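Long-range contact in benzoylformate decarboxylase (Mycobacterium smegmatis, PDB 4Q9D), which belongs to the thiamine pyrophosphate-dependent enzyme family, with a three-domain chain that carries a bound magnesium ion: residues I489-V503 with T515-P528. Sequence-based numbering, arbitrary orientation.
Sequences ISSIAAGFGCRTATV and TALQADGPTVLVVP
Strand 499-502 pairs with strand 523-528 in parallel, their axes 4.5 Å apart and 9° apart in direction, in a register that sets Arg-499 beside Thr-523 and Thr-502 beside Val-526. The ladder is uneven: Arg-499 N reaches Pro-522 O only weakly, with a water bridging the same two atoms, whereas Val-526 N to Ala-501 O is 2.9 Å and nearly straight at 171°. Val-524 O is gripped twice, by Ala-501 N and by the hydroxyl of Thr-500, whose OG1 donates to it over 2.8 Å; chi1 of -168° carries that oxygen away from the backbone N and back onto the neighbouring strand. Ser-490 OG lies between Thr-500 OG1 and Thr-502 OG1, linking helix 489-495 to the edge strand.

The axis of that helix runs antiparallel to that of strand 523-528, 8.7 Å away at closest approach. Ala-493 CB seats against Val-524 CB at 3.6 Å, while Ile-489 CG2 meets Val-526 CG2 at 3.7 Å, the two branched side chains crossing at a slant. A Schellman motif at Gly-497 ends the helix, and Cys-498 then lays SG against Pro-522 CG.

On the face bearing Ala-501 and Leu-525, Arg-499 bends at chi3 so that NH1 gives Thr-523 OG1 a 2.9 Å bond at the guanidinium edge, close to its plane. Its CD rests on Ala-519 CB, and Thr-515 CG2 approaches NH2, packing the arginine against the last part of helix 506-518 and the loop after it.

Strand 499-502, helix 506-518 and strand 523-528 form a right-handed beta-alpha-beta crossover in the C-terminal TPP-binding domain, with helix 489-495 across the sheet from helix 506-518. Strand 523-528 is flanked by strand 454-460, through bonds such as Leu-525 with Phe-456, and by outermost strand 499-502; helix 506-518 packs on Leu-525 and Val-527, while Phe-437 of helix 434-439 touches Ile-489 and Val-524.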
loop_
_atom_site.group_PDB
_atom_site.type_symbol
_atom_site.label_atom_id
_atom_site.label_comp_id
_atom_site.label_asym_id
_atom_site.label_seq_id
_atom_site.Cartn_x
_atom_site.Cartn_y
_atom_site.Cartn_z
ATOM N N ILE B 489 -15.550 -38.352 8.652
ATOM C CA ILE B 489 -14.674 -37.517 9.446
ATOM C C ILE B 489 -13.878 -38.329 10.497
ATOM O O ILE B 489 -12.763 -37.958 10.850
ATOM C CB ILE B 489 -15.457 -36.339 10.061
ATOM C CG1 ILE B 489 -15.930 -35.405 8.935
ATOM C CG2 ILE B 489 -14.583 -35.605 11.106
ATOM C CD1 ILE B 489 -16.791 -34.266 9.388
ATOM N N SER B 490 -14.439 -39.441 10.973
ATOM C CA SER B 490 -13.704 -40.350 11.882
ATOM C C SER B 490 -12.452 -40.951 11.259
ATOM O O SER B 490 -11.397 -40.959 11.885
ATOM C CB SER B 490 -14.584 -41.494 12.382
ATOM O OG SER B 490 -15.202 -41.101 13.579
ATOM N N SER B 491 -12.560 -41.435 10.025
ATOM C CA SER B 491 -11.376 -41.948 9.334
ATOM C C SER B 491 -10.290 -40.898 9.206
ATOM O O SER B 491 -9.103 -41.187 9.424
ATOM C CB SER B 491 -11.741 -42.487 7.959
ATOM O OG SER B 491 -12.639 -43.556 8.153
ATOM N N ILE B 492 -10.689 -39.677 8.853
ATOM C CA ILE B 492 -9.714 -38.593 8.711
ATOM C C ILE B 492 -9.049 -38.343 10.055
ATOM O O ILE B 492 -7.818 -38.256 10.143
ATOM C CB ILE B 492 -10.367 -37.298 8.143
ATOM C CG1 ILE B 492 -11.018 -37.581 6.795
ATOM C CG2 ILE B 492 -9.345 -36.157 8.000
ATOM C CD1 ILE B 492 -11.975 -36.435 6.289
ATOM N N ALA B 493 -9.852 -38.275 11.112
ATOM C CA ALA B 493 -9.329 -37.972 12.456
ATOM C C ALA B 493 -8.338 -39.039 12.922
ATOM O O ALA B 493 -7.278 -38.741 13.462
ATOM C CB ALA B 493 -10.487 -37.865 13.456
ATOM N N ALA B 494 -8.706 -40.292 12.692
ATOM C CA ALA B 494 -7.889 -41.424 13.049
ATOM C C ALA B 494 -6.627 -41.354 12.209
ATOM O O ALA B 494 -5.539 -41.601 12.701
ATOM C CB ALA B 494 -8.665 -42.749 12.772
ATOM N N GLY B 495 -6.774 -40.985 10.942
ATOM C CA GLY B 495 -5.622 -40.845 10.066
ATOM C C GLY B 495 -4.586 -39.854 10.563
ATOM O O GLY B 495 -3.392 -40.071 10.371
ATOM N N PHE B 496 -5.056 -38.767 11.185
ATOM C CA PHE B 496 -4.198 -37.747 11.807
ATOM C C PHE B 496 -3.760 -38.090 13.233
ATOM O O PHE B 496 -3.118 -37.266 13.897
ATOM C CB PHE B 496 -4.890 -36.371 11.799
ATOM C CG PHE B 496 -4.880 -35.698 10.441
ATOM C CD1 PHE B 496 -3.672 -35.359 9.827
ATOM C CD2 PHE B 496 -6.064 -35.392 9.792
ATOM C CE1 PHE B 496 -3.652 -34.731 8.578
ATOM C CE2 PHE B 496 -6.057 -34.755 8.540
ATOM C CZ PHE B 496 -4.857 -34.432 7.931
ATOM N N GLY B 497 -4.109 -39.286 13.704
ATOM C CA GLY B 497 -3.641 -39.757 15.001
ATOM C C GLY B 497 -4.554 -39.519 16.197
ATOM O O GLY B 497 -4.174 -39.808 17.335
ATOM N N CYS B 498 -5.751 -38.989 15.965
ATOM C CA CYS B 498 -6.649 -38.712 17.084
ATOM C C CYS B 498 -7.499 -39.934 17.396
ATOM O O CYS B 498 -7.847 -40.677 16.477
ATOM C CB CYS B 498 -7.586 -37.558 16.731
ATOM S SG CYS B 498 -6.729 -35.970 16.723
ATOM N N ARG B 499 -7.837 -40.125 18.673
ATOM C CA ARG B 499 -8.916 -41.044 19.049
ATOM C C ARG B 499 -10.189 -40.538 18.389
ATOM O O ARG B 499 -10.349 -39.331 18.164
ATOM C CB ARG B 499 -9.167 -41.024 20.550
ATOM C CG ARG B 499 -8.094 -41.593 21.449
ATOM C CD ARG B 499 -8.634 -41.536 22.895
ATOM N NE ARG B 499 -9.646 -42.590 23.083
ATOM C CZ ARG B 499 -10.965 -42.431 23.283
ATOM N NH1 ARG B 499 -11.556 -41.222 23.397
ATOM N NH2 ARG B 499 -11.705 -43.528 23.400
ATOM N N THR B 500 -11.125 -41.431 18.119
ATOM C CA THR B 500 -12.332 -41.002 17.436
ATOM C C THR B 500 -13.499 -41.979 17.626
ATOM O O THR B 500 -13.291 -43.144 17.871
ATOM C CB THR B 500 -12.049 -40.785 15.925
ATOM O OG1 THR B 500 -13.162 -40.113 15.331
ATOM C CG2 THR B 500 -11.849 -42.102 15.230
ATOM N N ALA B 501 -14.724 -41.470 17.541
ATOM C CA ALA B 501 -15.902 -42.320 17.407
ATOM C C ALA B 501 -16.986 -41.570 16.646
ATOM O O ALA B 501 -17.022 -40.333 16.615
ATOM C CB ALA B 501 -16.419 -42.811 18.776
ATOM N N THR B 502 -17.848 -42.332 15.986
ATOM C CA THR B 502 -19.030 -41.772 15.355
ATOM C C THR B 502 -20.191 -42.170 16.269
ATOM O O THR B 502 -20.454 -43.352 16.457
ATOM C CB THR B 502 -19.207 -42.347 13.939
ATOM O OG1 THR B 502 -18.080 -41.966 13.132
ATOM C CG2 THR B 502 -20.535 -41.866 13.289
ATOM N N VAL B 503 -20.861 -41.193 16.868
ATOM C CA VAL B 503 -21.862 -41.509 17.868
ATOM C C VAL B 503 -23.224 -41.822 17.219
ATOM O O VAL B 503 -23.603 -41.216 16.200
ATOM C CB VAL B 503 -21.941 -40.417 18.955
ATOM C CG1 VAL B 503 -20.525 -40.042 19.428
ATOM C CG2 VAL B 503 -22.645 -39.217 18.452
ATOM N N THR B 515 -15.461 -41.071 28.264
ATOM C CA THR B 515 -14.204 -41.717 27.913
ATOM C C THR B 515 -13.182 -40.687 27.396
ATOM O O THR B 515 -11.998 -40.750 27.745
ATOM C CB THR B 515 -14.450 -42.795 26.861
ATOM O OG1 THR B 515 -15.298 -43.791 27.425
ATOM C CG2 THR B 515 -13.150 -43.450 26.399
ATOM N N ALA B 516 -13.633 -39.730 26.579
ATOM C CA ALA B 516 -12.704 -38.743 26.004
ATOM C C ALA B 516 -12.082 -37.872 27.088
ATOM O O ALA B 516 -10.896 -37.507 27.018
ATOM C CB ALA B 516 -13.411 -37.874 24.961
ATOM N N LEU B 517 -12.888 -37.541 28.091
ATOM C CA LEU B 517 -12.451 -36.673 29.178
ATOM C C LEU B 517 -11.366 -37.313 30.025
ATOM O O LEU B 517 -10.613 -36.616 30.696
ATOM C CB LEU B 517 -13.643 -36.297 30.066
ATOM C CG LEU B 517 -14.593 -35.285 29.429
ATOM C CD1 LEU B 517 -15.888 -35.141 30.257
ATOM C CD2 LEU B 517 -13.888 -33.935 29.258
ATOM N N GLN B 518 -11.301 -38.641 29.998
ATOM C CA GLN B 518 -10.325 -39.395 30.776
ATOM C C GLN B 518 -9.153 -39.868 29.927
ATOM O O GLN B 518 -8.191 -40.396 30.464
ATOM C CB GLN B 518 -10.973 -40.632 31.446
ATOM C CG GLN B 518 -12.000 -40.316 32.541
ATOM C CD GLN B 518 -11.545 -39.218 33.516
ATOM O OE1 GLN B 518 -10.362 -39.126 33.874
ATOM N NE2 GLN B 518 -12.493 -38.374 33.944
ATOM N N ALA B 519 -9.232 -39.708 28.610
ATOM C CA ALA B 519 -8.179 -40.223 27.734
ATOM C C ALA B 519 -6.923 -39.351 27.799
ATOM O O ALA B 519 -6.977 -38.193 28.182
ATOM C CB ALA B 519 -8.684 -40.353 26.286
ATOM N N ASP B 520 -5.783 -39.917 27.446
ATOM C CA ASP B 520 -4.615 -39.077 27.198
ATOM C C ASP B 520 -4.620 -38.745 25.704
ATOM O O ASP B 520 -4.634 -39.633 24.850
ATOM C CB ASP B 520 -3.319 -39.768 27.627
ATOM C CG ASP B 520 -3.361 -41.262 27.410
ATOM O OD1 ASP B 520 -4.110 -41.715 26.515
ATOM O OD2 ASP B 520 -2.651 -41.989 28.139
ATOM N N GLY B 521 -4.679 -37.465 25.387
ATOM C CA GLY B 521 -4.768 -37.072 23.996
ATOM C C GLY B 521 -6.170 -36.749 23.530
ATOM O O GLY B 521 -7.171 -37.072 24.180
ATOM N N PRO B 522 -6.248 -36.101 22.374
ATOM C CA PRO B 522 -7.494 -35.532 21.862
ATOM C C PRO B 522 -8.394 -36.605 21.283
ATOM O O PRO B 522 -7.934 -37.647 20.812
ATOM C CB PRO B 522 -7.002 -34.631 20.715
ATOM C CG PRO B 522 -5.777 -35.347 20.218
ATOM C CD PRO B 522 -5.106 -35.878 21.469
ATOM N N THR B 523 -9.686 -36.319 21.269
ATOM C CA THR B 523 -10.655 -37.190 20.617
ATOM C C THR B 523 -11.521 -36.334 19.707
ATOM O O THR B 523 -11.881 -35.205 20.057
ATOM C CB THR B 523 -11.595 -37.856 21.668
ATOM O OG1 THR B 523 -10.812 -38.573 22.621
ATOM C CG2 THR B 523 -12.599 -38.793 21.002
ATOM N N VAL B 524 -11.838 -36.882 18.543
ATOM C CA VAL B 524 -12.796 -36.304 17.625
ATOM C C VAL B 524 -14.089 -37.147 17.656
ATOM O O VAL B 524 -14.107 -38.307 17.248
ATOM C CB VAL B 524 -12.226 -36.237 16.197
ATOM C CG1 VAL B 524 -13.272 -35.678 15.211
ATOM C CG2 VAL B 524 -10.902 -35.390 16.176
ATOM N N LEU B 525 -15.163 -36.563 18.172
ATOM C CA LEU B 525 -16.448 -37.256 18.228
ATOM C C LEU B 525 -17.321 -36.676 17.128
ATOM O O LEU B 525 -17.611 -35.479 17.111
ATOM C CB LEU B 525 -17.110 -37.090 19.605
ATOM C CG LEU B 525 -16.326 -37.676 20.787
ATOM C CD1 LEU B 525 -17.044 -37.391 22.118
ATOM C CD2 LEU B 525 -16.046 -39.162 20.622
ATOM N N VAL B 526 -17.704 -37.520 16.189
ATOM C CA VAL B 526 -18.522 -37.089 15.085
ATOM C C VAL B 526 -19.988 -37.424 15.409
ATOM O O VAL B 526 -20.331 -38.587 15.604
ATOM C CB VAL B 526 -18.041 -37.744 13.768
ATOM C CG1 VAL B 526 -18.813 -37.168 12.595
ATOM C CG2 VAL B 526 -16.508 -37.495 13.577
ATOM N N VAL B 527 -20.833 -36.393 15.488
ATOM C CA VAL B 527 -22.212 -36.547 15.904
ATOM C C VAL B 527 -23.164 -36.208 14.752
ATOM O O VAL B 527 -23.299 -35.050 14.357
ATOM C CB VAL B 527 -22.533 -35.658 17.109
ATOM C CG1 VAL B 527 -23.980 -35.900 17.577
ATOM C CG2 VAL B 527 -21.539 -35.909 18.269
ATOM N N PRO B 528 -23.837 -37.223 14.196
ATOM C CA PRO B 528 -24.750 -36.887 13.093
ATOM C C PRO B 528 -25.925 -36.067 13.608
ATOM O O PRO B 528 -26.568 -36.454 14.578
ATOM C CB PRO B 528 -25.210 -38.261 12.572
ATOM C CG PRO B 528 -24.186 -39.252 13.115
ATOM C CD PRO B 528 -23.703 -38.672 14.420
HETATM O O HOH W 1 -5.764 -39.345 21.017
#